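Local coordinates for bifunctional protein PutA (Bdellovibrio bacteriovorus, PDB 5UR2) that probably converts proline to glutamate in two steps, pairing an FAD-dependent proline dehydrogenase with an NAD-dependent L-glutamate gamma-semialdehyde dehydrogenase, at residues B[592-597]-B[643-648]; B[581-586]-B[671-676]; B[563-568]-B[599-604]; B[465-470]-B[935-940]; B[637-642]-B[649-654]. One frame throughout, in Å; residues are numbered along the deposited sequence.

Interaction 1. Residues B[592-597]-B[643-648]; sequences GDIGEA and FPLAIL
The carboxylate of Asp593 and the ring of Phe643 are inclined by just 19°, but they meet obliquely, with OD1 of Asp593 3.2 Å from CD2 of Phe643. Two backbone N-H groups reach Asp593 OD2 from opposite faces of the carboxylate plane. Leu645 N lies 3.1 Å from OD2 and Ala646 N 3.0 Å, both on the syn side, the latter 34° out of plane. CG of Asp593 is anti to its own backbone N (chi1 -156°), which puts CG on the side of these amides. Ala646 is the first residue of helix 646-657 and Leu645 directly precedes it; this helix follows strand 623-638 in the Rossmann-type half of the aldehyde dehydrogenase fold, so a side chain of one helix grips the start of another. Outside the contact, OD2 also accepts from Gln579 NE2, while OD1 forms a salt bridge with Lys585, whose ammonium group in turn makes a cation-pi contact with Phe643. The methyl of Ala646 sits 3.7 Å from CB of Glu596. Ala597 CB rests 3.7 Å from Ala646 CA. Leu645 CD2 touches two apolar neighbours, 3.6 Å from Ile594 CD1 and 3.8 Å from Ala597 CB.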
# COMPACT_ATOMS: atom_id res chain seq x y z
N GLY B 592 -12.69 19.28 -18.94
CA GLY B 592 -11.86 18.21 -18.44
C GLY B 592 -10.97 18.67 -17.29
O GLY B 592 -10.70 17.89 -16.37
N ASP B 593 -10.53 19.94 -17.33
CA ASP B 593 -9.70 20.48 -16.25
C ASP B 593 -10.48 20.52 -14.93
O ASP B 593 -9.95 20.15 -13.88
CB ASP B 593 -9.18 21.87 -16.61
CG ASP B 593 -7.90 22.23 -15.82
OD1 ASP B 593 -6.81 21.87 -16.29
OD2 ASP B 593 -7.98 22.82 -14.72
N ILE B 594 -11.73 20.99 -14.98
CA ILE B 594 -12.55 21.02 -13.77
C ILE B 594 -12.78 19.60 -13.26
O ILE B 594 -12.72 19.34 -12.04
CB ILE B 594 -13.89 21.73 -14.03
CG1 ILE B 594 -13.67 23.06 -14.78
CG2 ILE B 594 -14.62 21.94 -12.74
CD1 ILE B 594 -12.64 23.97 -14.17
N GLY B 595 -13.06 18.66 -14.16
CA GLY B 595 -13.28 17.29 -13.73
C GLY B 595 -12.06 16.70 -13.04
O GLY B 595 -12.18 16.03 -12.01
N GLU B 596 -10.88 16.94 -13.60
CA GLU B 596 -9.66 16.46 -12.97
C GLU B 596 -9.47 17.09 -11.59
O GLU B 596 -9.06 16.40 -10.65
CB GLU B 596 -8.46 16.72 -13.88
CG GLU B 596 -7.13 16.08 -13.41
CD GLU B 596 -5.95 16.33 -14.37
OE1 GLU B 596 -4.85 16.63 -13.88
OE2 GLU B 596 -6.10 16.22 -15.59
N ALA B 597 -9.78 18.39 -11.44
CA ALA B 597 -9.62 19.04 -10.14
C ALA B 597 -10.54 18.42 -9.11
O ALA B 597 -10.13 18.16 -7.98
CB ALA B 597 -9.90 20.55 -10.24
N PHE B 643 -2.72 23.34 -16.92
CA PHE B 643 -3.91 22.76 -16.31
C PHE B 643 -4.19 23.62 -15.08
O PHE B 643 -3.88 23.22 -13.95
CB PHE B 643 -3.74 21.28 -15.96
CG PHE B 643 -3.73 20.38 -17.16
CD1 PHE B 643 -2.57 20.20 -17.89
CD2 PHE B 643 -4.88 19.73 -17.57
CE1 PHE B 643 -2.55 19.37 -19.01
CE2 PHE B 643 -4.88 18.90 -18.69
CZ PHE B 643 -3.70 18.73 -19.42
N PRO B 644 -4.77 24.80 -15.28
CA PRO B 644 -4.64 25.87 -14.27
C PRO B 644 -5.42 25.65 -12.99
O PRO B 644 -5.03 26.22 -11.97
CB PRO B 644 -5.12 27.12 -15.03
CG PRO B 644 -6.04 26.59 -16.09
CD PRO B 644 -5.49 25.25 -16.49
N LEU B 645 -6.48 24.84 -12.99
CA LEU B 645 -7.15 24.50 -11.73
C LEU B 645 -6.75 23.12 -11.23
O LEU B 645 -6.49 22.95 -10.03
CB LEU B 645 -8.68 24.56 -11.87
CG LEU B 645 -9.55 24.38 -10.61
CD1 LEU B 645 -9.41 25.59 -9.66
CD2 LEU B 645 -11.02 24.12 -10.93
N ALA B 646 -6.67 22.14 -12.13
CA ALA B 646 -6.54 20.74 -11.74
C ALA B 646 -5.21 20.47 -11.04
O ALA B 646 -5.18 19.93 -9.92
CB ALA B 646 -6.72 19.82 -12.96
N ILE B 647 -4.09 20.81 -11.68
CA ILE B 647 -2.79 20.46 -11.10
C ILE B 647 -2.57 21.23 -9.79
O ILE B 647 -2.22 20.65 -8.76
CB ILE B 647 -1.66 20.70 -12.12
CG1 ILE B 647 -1.77 19.66 -13.24
CG2 ILE B 647 -0.30 20.66 -11.42
CD1 ILE B 647 -0.67 19.72 -14.33
N LEU B 648 -2.83 22.54 -9.82
CA LEU B 648 -2.78 23.35 -8.61
C LEU B 648 -3.67 22.76 -7.51
O LEU B 648 -3.23 22.60 -6.37
CB LEU B 648 -3.21 24.78 -8.96
CG LEU B 648 -3.37 25.74 -7.77
CD1 LEU B 648 -2.04 25.96 -7.06
CD2 LEU B 648 -4.00 27.06 -8.21

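Interaction 2. Residues B[581-586]-B[671-676]; sequences LEVGKP and TVVAWG
With CG anti to the backbone N (chi1 -172°) and CD continuing the extended chain (chi2 -170°), the side chain of Glu582 reaches across to the first turn of the helix holding Val672 and Val673. Its carboxylate straddles two successive amides: Val673 N donates to OE1 at 2.8 Å and Val672 N to OE2, also at 2.8 Å. Both oxygens are met on their syn side, though somewhat out of the carboxylate plane. These N-H groups belong to the beginning of helix 671-684, which links the parallel strands 661-665 and 691-693 as a beta-alpha-beta crossover of the Rossmann-type sheet. A negative group at that end would be expected to interact favourably with the helix dipole. Thr671 N lies near OE2 too, but the angle is poor, and water 1 joins them instead, donating to OE2 at 2.7 Å and accepting from Thr671 N at 2.9 Å. The Val672 side chain also lies close, its CB 3.3 Å from Glu582 OE2. Beside the carboxylate, Val583 CG2 meets Val673 CG2 at 4.1 Å, the two side chains crossing at about a right angle. Directly beyond Val583 the chain leaves helical geometry at Gly584, where phi is positive, and Arg514 NH2 binds the carbonyl oxygen of Glu582.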
# COMPACT_ATOMS: atom_id res chain seq x y z
N LEU B 581 -11.15 32.05 -20.99
CA LEU B 581 -10.75 33.43 -21.27
C LEU B 581 -9.32 33.73 -20.84
O LEU B 581 -8.59 34.41 -21.57
CB LEU B 581 -11.73 34.40 -20.60
CG LEU B 581 -13.18 34.41 -21.11
CD1 LEU B 581 -14.05 35.26 -20.23
CD2 LEU B 581 -13.19 34.98 -22.53
N GLU B 582 -8.88 33.25 -19.66
CA GLU B 582 -7.56 33.62 -19.17
C GLU B 582 -6.45 32.78 -19.78
O GLU B 582 -5.35 33.28 -20.02
CB GLU B 582 -7.49 33.51 -17.64
CG GLU B 582 -6.20 34.06 -17.07
CD GLU B 582 -5.98 33.75 -15.60
OE1 GLU B 582 -6.59 32.79 -15.08
OE2 GLU B 582 -5.20 34.46 -14.94
N VAL B 583 -6.70 31.49 -20.03
CA VAL B 583 -5.65 30.58 -20.46
C VAL B 583 -5.81 30.12 -21.91
O VAL B 583 -4.89 29.49 -22.45
CB VAL B 583 -5.56 29.36 -19.51
CG1 VAL B 583 -4.27 28.61 -19.69
CG2 VAL B 583 -5.69 29.82 -18.07
N GLY B 584 -6.92 30.43 -22.58
CA GLY B 584 -7.13 29.98 -23.94
C GLY B 584 -7.51 28.51 -24.05
O GLY B 584 -7.37 27.91 -25.12
N LYS B 585 -8.02 27.92 -22.98
CA LYS B 585 -8.40 26.51 -23.02
C LYS B 585 -9.72 26.35 -23.77
O LYS B 585 -10.71 26.99 -23.38
CB LYS B 585 -8.48 25.97 -21.60
CG LYS B 585 -7.09 25.90 -20.94
CD LYS B 585 -6.99 24.90 -19.78
CE LYS B 585 -6.86 23.47 -20.24
NZ LYS B 585 -6.59 22.57 -19.09
N PRO B 586 -9.79 25.54 -24.83
CA PRO B 586 -11.08 25.28 -25.49
C PRO B 586 -12.08 24.67 -24.52
O PRO B 586 -11.70 24.06 -23.51
CB PRO B 586 -10.72 24.29 -26.60
CG PRO B 586 -9.24 24.53 -26.86
CD PRO B 586 -8.66 24.90 -25.53
N THR B 671 -3.42 33.23 -12.82
CA THR B 671 -3.74 33.58 -11.44
C THR B 671 -5.22 33.92 -11.25
O THR B 671 -5.75 33.71 -10.15
CB THR B 671 -2.82 34.71 -10.98
OG1 THR B 671 -1.47 34.24 -11.02
CG2 THR B 671 -3.18 35.16 -9.56
N VAL B 672 -5.91 34.41 -12.27
CA VAL B 672 -7.36 34.55 -12.14
C VAL B 672 -8.02 33.20 -11.87
O VAL B 672 -8.92 33.08 -11.03
CB VAL B 672 -7.97 35.24 -13.38
CG1 VAL B 672 -9.47 35.35 -13.23
CG2 VAL B 672 -7.37 36.60 -13.57
N VAL B 673 -7.55 32.14 -12.54
CA VAL B 673 -8.08 30.81 -12.24
C VAL B 673 -7.80 30.45 -10.79
O VAL B 673 -8.69 29.98 -10.05
CB VAL B 673 -7.48 29.75 -13.20
CG1 VAL B 673 -7.86 28.33 -12.75
CG2 VAL B 673 -7.97 30.00 -14.62
N ALA B 674 -6.57 30.67 -10.35
CA ALA B 674 -6.18 30.28 -8.99
C ALA B 674 -6.89 31.13 -7.94
O ALA B 674 -7.15 30.66 -6.83
CB ALA B 674 -4.67 30.37 -8.84
N TRP B 675 -7.17 32.39 -8.28
CA TRP B 675 -7.98 33.24 -7.41
C TRP B 675 -9.34 32.61 -7.17
O TRP B 675 -9.81 32.54 -6.03
CB TRP B 675 -8.06 34.62 -8.06
CG TRP B 675 -9.08 35.62 -7.57
CD1 TRP B 675 -10.20 36.02 -8.23
CD2 TRP B 675 -9.02 36.40 -6.37
NE1 TRP B 675 -10.86 37.00 -7.51
CE2 TRP B 675 -10.15 37.25 -6.36
CE3 TRP B 675 -8.12 36.47 -5.29
CZ2 TRP B 675 -10.41 38.14 -5.32
CZ3 TRP B 675 -8.38 37.36 -4.26
CH2 TRP B 675 -9.52 38.18 -4.28
N GLY B 676 -9.95 32.07 -8.23
CA GLY B 676 -11.19 31.33 -8.05
C GLY B 676 -11.02 30.15 -7.11
O GLY B 676 -11.88 29.89 -6.27
O HOH W 1 -3.02 35.79 -14.09

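Interaction 3. Residues B[563-568]-B[599-604]; sequences KLADIM and DFCRYY
Ala565 and Cys601 mark the place where two nearly antiparallel helical segments come together: the axes of 563-568 and 599-604 approach to 8.8 Å, with 157° between their N-to-C directions, and the CA atoms of this pair are 5.9 Å apart. Small side chains meet at the centre, Ala565 CB lying 3.7 Å from Cys601 CB. On one flank, the sulfur of Cys601 is received by longer apolar chains, with Leu564 CD2 at 3.9 Å from SG and the methyl CE of the extended Met568 at 4.1 Å from it. Helices 554-570 and 587-611 both belong to the aldehyde dehydrogenase part of the chain. The Leu564-Met568 side continues into the Rossmann-type layer, where Met680 of helix 671-684 touches both residues and Thr653 of helix 646-657 touches Leu564 and Cys601. The other flank is polar and faces outward. There the chain of Arg602, with an off-staggered chi2 of -141° that sets CD, brings its guanidinium against the alanine: Ala565 CB lies 3.5 Å above one face, offset toward the rim near NH1. At the edge, NH2 of Arg602 makes a salt bridge to Asp566 OD1 of 2.8 Å, nearly straight (168°) and within the guanidinium plane. The carboxylate itself is turned about midway between parallel and perpendicular to that plane, and OD1 is approached almost along its C-O bond. Arg602 NH1 has a further, weak and long, ion pair with Asp562.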
# COMPACT_ATOMS: atom_id res chain seq x y z
N LYS B 563 -16.00 19.14 0.51
CA LYS B 563 -16.84 20.31 0.30
C LYS B 563 -16.28 21.17 -0.82
O LYS B 563 -17.04 21.69 -1.65
CB LYS B 563 -16.97 21.12 1.59
CG LYS B 563 -18.10 22.17 1.54
CD LYS B 563 -18.27 22.90 2.88
CE LYS B 563 -19.35 24.00 2.80
NZ LYS B 563 -19.34 24.88 4.00
N LEU B 564 -14.95 21.29 -0.89
CA LEU B 564 -14.32 22.00 -2.00
C LEU B 564 -14.74 21.40 -3.34
O LEU B 564 -15.12 22.13 -4.27
CB LEU B 564 -12.80 21.97 -1.85
CG LEU B 564 -12.00 22.56 -3.01
CD1 LEU B 564 -12.41 24.00 -3.23
CD2 LEU B 564 -10.47 22.44 -2.81
N ALA B 565 -14.72 20.07 -3.45
CA ALA B 565 -15.16 19.39 -4.67
C ALA B 565 -16.62 19.69 -4.99
O ALA B 565 -16.99 19.87 -6.16
CB ALA B 565 -14.96 17.88 -4.54
N ASP B 566 -17.48 19.75 -3.96
CA ASP B 566 -18.88 20.06 -4.20
C ASP B 566 -19.05 21.48 -4.70
O ASP B 566 -19.85 21.73 -5.60
CB ASP B 566 -19.70 19.88 -2.92
CG ASP B 566 -19.72 18.44 -2.45
OD1 ASP B 566 -19.54 17.53 -3.27
OD2 ASP B 566 -19.89 18.23 -1.25
N ILE B 567 -18.28 22.42 -4.15
CA ILE B 567 -18.36 23.80 -4.62
C ILE B 567 -17.88 23.89 -6.06
O ILE B 567 -18.51 24.55 -6.89
CB ILE B 567 -17.57 24.71 -3.67
CG1 ILE B 567 -18.33 24.84 -2.34
CG2 ILE B 567 -17.26 26.06 -4.33
CD1 ILE B 567 -17.47 25.36 -1.21
N MET B 568 -16.78 23.19 -6.39
CA MET B 568 -16.34 23.13 -7.78
C MET B 568 -17.44 22.57 -8.68
O MET B 568 -17.65 23.06 -9.79
CB MET B 568 -15.09 22.26 -7.91
CG MET B 568 -13.79 22.84 -7.38
SD MET B 568 -12.50 21.54 -7.51
CE MET B 568 -11.06 22.46 -6.95
N ASP B 599 -11.67 15.41 -9.26
CA ASP B 599 -11.16 14.06 -9.06
C ASP B 599 -10.02 14.04 -8.04
O ASP B 599 -9.97 13.14 -7.19
CB ASP B 599 -10.69 13.45 -10.39
CG ASP B 599 -11.84 13.02 -11.29
OD1 ASP B 599 -13.00 12.93 -10.81
OD2 ASP B 599 -11.57 12.73 -12.49
N PHE B 600 -9.08 14.99 -8.14
CA PHE B 600 -7.98 15.07 -7.16
C PHE B 600 -8.52 15.22 -5.74
O PHE B 600 -8.10 14.51 -4.82
CB PHE B 600 -7.04 16.24 -7.50
CG PHE B 600 -6.04 15.94 -8.60
CD1 PHE B 600 -5.33 14.73 -8.61
CD2 PHE B 600 -5.78 16.88 -9.59
CE1 PHE B 600 -4.39 14.46 -9.61
CE2 PHE B 600 -4.83 16.62 -10.61
CZ PHE B 600 -4.14 15.40 -10.61
N CYS B 601 -9.47 16.15 -5.56
CA CYS B 601 -10.13 16.35 -4.28
C CYS B 601 -10.67 15.04 -3.73
O CYS B 601 -10.36 14.64 -2.60
CB CYS B 601 -11.27 17.35 -4.44
SG CYS B 601 -10.76 19.05 -4.70
N ARG B 602 -11.52 14.38 -4.51
CA ARG B 602 -12.19 13.19 -3.99
C ARG B 602 -11.20 12.05 -3.79
O ARG B 602 -11.29 11.32 -2.80
CB ARG B 602 -13.32 12.77 -4.92
CG ARG B 602 -14.32 13.89 -5.13
CD ARG B 602 -15.71 13.31 -5.17
NE ARG B 602 -16.70 14.30 -5.57
CZ ARG B 602 -17.29 15.16 -4.75
NH1 ARG B 602 -16.98 15.19 -3.45
NH2 ARG B 602 -18.21 15.99 -5.22
N TYR B 603 -10.24 11.89 -4.70
CA TYR B 603 -9.29 10.78 -4.59
C TYR B 603 -8.37 10.96 -3.39
O TYR B 603 -8.15 10.01 -2.62
CB TYR B 603 -8.49 10.66 -5.88
CG TYR B 603 -7.53 9.49 -5.94
CD1 TYR B 603 -7.93 8.26 -6.47
CD2 TYR B 603 -6.21 9.61 -5.49
CE1 TYR B 603 -7.03 7.17 -6.55
CE2 TYR B 603 -5.32 8.54 -5.56
CZ TYR B 603 -5.73 7.32 -6.09
OH TYR B 603 -4.84 6.28 -6.16
N TYR B 604 -7.81 12.15 -3.21
CA TYR B 604 -6.91 12.30 -2.07
C TYR B 604 -7.69 12.28 -0.77
O TYR B 604 -7.19 11.77 0.24
CB TYR B 604 -6.06 13.58 -2.20
CG TYR B 604 -5.14 13.52 -3.42
CD1 TYR B 604 -4.50 12.33 -3.77
CD2 TYR B 604 -4.95 14.64 -4.23
CE1 TYR B 604 -3.67 12.26 -4.88
CE2 TYR B 604 -4.13 14.58 -5.36
CZ TYR B 604 -3.50 13.38 -5.68
OH TYR B 604 -2.69 13.31 -6.79

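Interaction 4. Residues B[465-470]-B[935-940]; sequences FYNEPL and GAMVDR
Asn467 and Arg940 meet with their flat ends perpendicular, amide and guanidinium planes 90° apart, in a contact between two irregular loops: one joins helix 440-444 to helix 476-491, the other leads from strand 926-929 to strand 946-947 of the aldehyde dehydrogenase fold. The amide of Asn467 uses both of its ends. ND2 donates to Val938 O at 2.9 Å, with the acceptor in the amide plane, and also serves Asp599 OD2 of helix 587-611. OD1 receives Arg940 NE at 3.0 Å, from well above the carbonyl plane, 63° out of it. Val938 O takes a second bond from Arg940 N on the other face of its plane, the i to i+2 bond of a classic gamma turn centred on Asp939. Met937 closes the group: its CE lies over the centre of the Arg940 guanidinium and 3.8 Å from Asn467 CB. Arg940 has its strongest partner elsewhere, with NH1 bonded to Gln316 O of the proline dehydrogenase region, while its carbonyl oxygen accepts from Ser625 of the second subunit; the loop thus touches both catalytic regions and the dimer interface. The Phe465 ring and the Asp939 side chain lie side by side, running in opposing directions, CD2 of Phe465 3.6 Å from CB of Asp939, while CZ of Phe465 meets Val938 CG1 at 4.0 Å. Water 2 connects Phe465 O to Asp939 OD2. Water 4 donates to Asn467 OD1 and to the same Asp939 OD2, 2.7 Å from each.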
# COMPACT_ATOMS: atom_id res chain seq x y z
N PHE B 465 -13.63 4.33 -5.94
CA PHE B 465 -13.52 5.67 -6.50
C PHE B 465 -14.08 5.72 -7.91
O PHE B 465 -13.79 4.85 -8.74
CB PHE B 465 -12.06 6.12 -6.55
CG PHE B 465 -11.86 7.42 -7.28
CD1 PHE B 465 -12.02 8.64 -6.60
CD2 PHE B 465 -11.52 7.44 -8.63
CE1 PHE B 465 -11.84 9.83 -7.27
CE2 PHE B 465 -11.34 8.64 -9.30
CZ PHE B 465 -11.51 9.84 -8.62
N TYR B 466 -14.82 6.79 -8.21
CA TYR B 466 -15.31 7.07 -9.56
C TYR B 466 -14.89 8.46 -9.97
O TYR B 466 -14.90 9.39 -9.16
CB TYR B 466 -16.85 6.94 -9.66
CG TYR B 466 -17.30 5.51 -9.50
CD1 TYR B 466 -17.56 4.96 -8.23
CD2 TYR B 466 -17.39 4.67 -10.61
CE1 TYR B 466 -17.93 3.63 -8.09
CE2 TYR B 466 -17.77 3.33 -10.49
CZ TYR B 466 -18.03 2.81 -9.22
OH TYR B 466 -18.40 1.49 -9.13
N ASN B 467 -14.51 8.60 -11.24
CA ASN B 467 -14.17 9.90 -11.78
C ASN B 467 -15.43 10.74 -12.05
O ASN B 467 -16.49 10.21 -12.37
CB ASN B 467 -13.40 9.74 -13.08
CG ASN B 467 -12.06 9.07 -12.86
OD1 ASN B 467 -11.96 7.84 -12.84
ND2 ASN B 467 -11.01 9.88 -12.74
N GLU B 468 -15.26 12.04 -11.96
CA GLU B 468 -16.34 12.97 -12.27
C GLU B 468 -16.70 12.94 -13.76
O GLU B 468 -15.80 13.08 -14.61
CB GLU B 468 -15.92 14.39 -11.86
CG GLU B 468 -16.90 15.46 -12.25
CD GLU B 468 -18.14 15.50 -11.38
OE1 GLU B 468 -18.15 14.90 -10.27
OE2 GLU B 468 -19.12 16.13 -11.80
N PRO B 469 -17.97 12.80 -14.11
CA PRO B 469 -18.35 12.84 -15.53
C PRO B 469 -18.10 14.21 -16.14
O PRO B 469 -18.32 15.24 -15.50
CB PRO B 469 -19.86 12.52 -15.52
CG PRO B 469 -20.13 11.90 -14.20
CD PRO B 469 -19.11 12.48 -13.24
N LEU B 470 -17.64 14.22 -17.38
CA LEU B 470 -17.50 15.47 -18.10
C LEU B 470 -18.84 15.88 -18.70
O LEU B 470 -19.75 15.07 -18.85
CB LEU B 470 -16.46 15.37 -19.21
CG LEU B 470 -15.05 15.01 -18.71
CD1 LEU B 470 -14.01 15.13 -19.82
CD2 LEU B 470 -14.68 15.87 -17.50
N GLY B 935 -4.56 13.03 -21.79
CA GLY B 935 -5.81 12.77 -21.08
C GLY B 935 -5.73 11.79 -19.92
O GLY B 935 -6.72 11.10 -19.63
N ALA B 936 -4.59 11.70 -19.25
CA ALA B 936 -4.49 10.85 -18.07
C ALA B 936 -5.51 11.28 -17.02
O ALA B 936 -5.65 12.47 -16.73
CB ALA B 936 -3.08 10.90 -17.47
N MET B 937 -6.23 10.32 -16.45
CA MET B 937 -7.23 10.61 -15.44
C MET B 937 -6.82 10.03 -14.09
O MET B 937 -6.18 8.99 -14.02
CB MET B 937 -8.60 10.05 -15.84
CG MET B 937 -9.11 10.58 -17.18
SD MET B 937 -10.70 9.84 -17.59
CE MET B 937 -11.80 10.66 -16.43
N VAL B 938 -7.22 10.73 -13.03
CA VAL B 938 -7.00 10.23 -11.68
C VAL B 938 -7.49 8.80 -11.57
O VAL B 938 -8.55 8.45 -12.10
CB VAL B 938 -7.71 11.15 -10.68
CG1 VAL B 938 -7.65 10.54 -9.25
CG2 VAL B 938 -7.10 12.55 -10.74
N ASP B 939 -6.70 7.97 -10.88
CA ASP B 939 -6.98 6.57 -10.58
C ASP B 939 -6.83 5.69 -11.82
O ASP B 939 -6.19 4.63 -11.76
CB ASP B 939 -8.38 6.42 -9.94
CG ASP B 939 -8.71 4.98 -9.55
OD1 ASP B 939 -7.97 4.37 -8.74
OD2 ASP B 939 -9.75 4.46 -10.04
N ARG B 940 -7.37 6.11 -12.96
CA ARG B 940 -7.28 5.32 -14.19
C ARG B 940 -5.86 5.28 -14.75
O ARG B 940 -5.41 4.23 -15.23
CB ARG B 940 -8.24 5.86 -15.25
CG ARG B 940 -9.68 5.92 -14.82
CD ARG B 940 -10.58 6.23 -15.99
NE ARG B 940 -11.92 6.52 -15.52
CZ ARG B 940 -12.96 6.77 -16.31
NH1 ARG B 940 -12.84 6.77 -17.64
NH2 ARG B 940 -14.14 7.04 -15.76
O HOH W 2 -11.68 3.02 -8.99
O HOH W 3 -14.90 6.32 -13.10
O HOH W 4 -11.37 5.39 -12.01

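Interaction 5. Residues B[637-642]-B[649-654]; sequences VIAPWN and AGMVTA
Val637 and Met651 form the close part of this contact, an essentially apolar meeting of a strand end with a helix. CG1 of Val637, anti to its own backbone N (chi1 170°), comes within 3.8 Å of Met651 CB and 3.8 Å of Met651 SD, the two side chains crossing at a slant. The same methyl touches Val652 CG2 at 4.1 Å, so one branch of the valine fits against two successive helix residues. Past the strand end the fit is looser. The extended chain of Met651 carries SD and CE along to it; there Ala639 CB lies 4.3 Å from SD, and CE is 4.1 Å from the carbonyl oxygen of Ile638. The CB of Ile638 points away from the helix, and its side chain touches Phe716 of strand 711-717; this residue is partly exposed, as are Pro640 and Trp641 further on. Within the helix, Thr653 OG1 folds back onto Ala649 O at 2.8 Å, an oxygen that also takes the regular bond from Thr653 N. The Met651 side chain is about 6 Å from that of Glu746, a predicted active-site residue. Strand 623-638, helix 646-657 and strand 661-665 together make a beta-alpha-beta unit, the element from which Rossmann-type dinucleotide-binding folds are built.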
# COMPACT_ATOMS: atom_id res chain seq x y z
N VAL B 637 3.76 25.28 -2.87
CA VAL B 637 3.12 24.78 -4.08
C VAL B 637 3.38 25.78 -5.21
O VAL B 637 2.92 26.93 -5.16
CB VAL B 637 1.61 24.55 -3.86
CG1 VAL B 637 0.91 24.28 -5.19
CG2 VAL B 637 1.41 23.39 -2.88
N ILE B 638 4.10 25.33 -6.23
CA ILE B 638 4.47 26.16 -7.37
C ILE B 638 3.90 25.47 -8.61
O ILE B 638 4.44 24.47 -9.10
CB ILE B 638 5.99 26.36 -7.46
CG1 ILE B 638 6.46 26.98 -6.14
CG2 ILE B 638 6.41 27.23 -8.66
CD1 ILE B 638 7.86 27.53 -6.21
N ALA B 639 2.78 26.01 -9.11
CA ALA B 639 1.91 25.31 -10.03
C ALA B 639 2.01 25.90 -11.43
O ALA B 639 2.31 27.09 -11.59
CB ALA B 639 0.45 25.34 -9.57
N PRO B 640 1.75 25.11 -12.46
CA PRO B 640 1.84 25.62 -13.83
C PRO B 640 0.54 26.27 -14.30
O PRO B 640 -0.44 26.33 -13.54
CB PRO B 640 2.16 24.36 -14.64
CG PRO B 640 1.35 23.31 -13.92
CD PRO B 640 1.43 23.68 -12.42
N TRP B 641 0.53 26.77 -15.53
CA TRP B 641 -0.65 27.41 -16.11
C TRP B 641 -1.45 26.50 -17.04
O TRP B 641 -2.59 26.84 -17.37
CB TRP B 641 -0.26 28.68 -16.87
CG TRP B 641 0.91 28.45 -17.79
CD1 TRP B 641 2.23 28.71 -17.53
CD2 TRP B 641 0.86 27.87 -19.10
NE1 TRP B 641 3.01 28.35 -18.61
CE2 TRP B 641 2.19 27.82 -19.58
CE3 TRP B 641 -0.17 27.38 -19.91
CZ2 TRP B 641 2.51 27.29 -20.83
CZ3 TRP B 641 0.15 26.86 -21.16
CH2 TRP B 641 1.48 26.82 -21.61
N ASN B 642 -0.88 25.38 -17.51
CA ASN B 642 -1.53 24.67 -18.62
C ASN B 642 -2.70 23.81 -18.17
O ASN B 642 -3.59 23.52 -18.98
CB ASN B 642 -0.52 23.84 -19.40
CG ASN B 642 0.01 22.67 -18.63
OD1 ASN B 642 0.15 22.71 -17.40
ND2 ASN B 642 0.36 21.60 -19.34
N ALA B 649 -4.92 22.40 -7.84
CA ALA B 649 -5.81 21.85 -6.81
C ALA B 649 -5.30 20.51 -6.27
O ALA B 649 -5.39 20.24 -5.06
CB ALA B 649 -7.22 21.69 -7.35
N GLY B 650 -4.79 19.65 -7.15
CA GLY B 650 -4.25 18.37 -6.68
C GLY B 650 -3.09 18.54 -5.71
O GLY B 650 -3.00 17.84 -4.70
N MET B 651 -2.15 19.44 -6.02
CA MET B 651 -1.04 19.70 -5.10
C MET B 651 -1.56 20.24 -3.77
O MET B 651 -1.17 19.75 -2.70
CB MET B 651 -0.05 20.69 -5.73
CG MET B 651 0.71 20.19 -6.97
SD MET B 651 1.54 21.58 -7.80
CE MET B 651 2.87 20.76 -8.66
N VAL B 652 -2.47 21.22 -3.82
CA VAL B 652 -2.93 21.88 -2.60
C VAL B 652 -3.74 20.93 -1.73
O VAL B 652 -3.57 20.89 -0.50
CB VAL B 652 -3.74 23.15 -2.95
CG1 VAL B 652 -4.41 23.74 -1.69
CG2 VAL B 652 -2.85 24.20 -3.55
N THR B 653 -4.68 20.18 -2.33
CA THR B 653 -5.53 19.31 -1.52
C THR B 653 -4.74 18.11 -0.99
O THR B 653 -4.97 17.67 0.15
CB THR B 653 -6.76 18.82 -2.28
OG1 THR B 653 -6.36 18.14 -3.48
CG2 THR B 653 -7.67 19.96 -2.64
N ALA B 654 -3.81 17.57 -1.79
CA ALA B 654 -3.00 16.47 -1.28
C ALA B 654 -2.20 16.92 -0.07
O ALA B 654 -2.23 16.27 0.98
CB ALA B 654 -2.06 15.93 -2.36

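In the fold
Interactions 1, 2, 3 and 5 are buried and lie within the aldehyde dehydrogenase range, whereas interaction 4 is only partly buried and reaches the second subunit. Interactions 1 and 3 share helix 587-611; interactions 1 and 5 share helix 646-657. In interactions 1 and 2, buried acids bind backbone amides at or next to the starts of two helices, and a 2.9 Å salt bridge from Lys585 NZ to Asp593 OD1 joins the pair. Interaction 5 has no polar bond between its segments and rests the helix on its strand. Interaction 3 combines an apolar centre with an outer ion pair, and Asp599 in its helix binds the 465-470 loop. Waters enter at interactions 2 and 4, most numerously at 4.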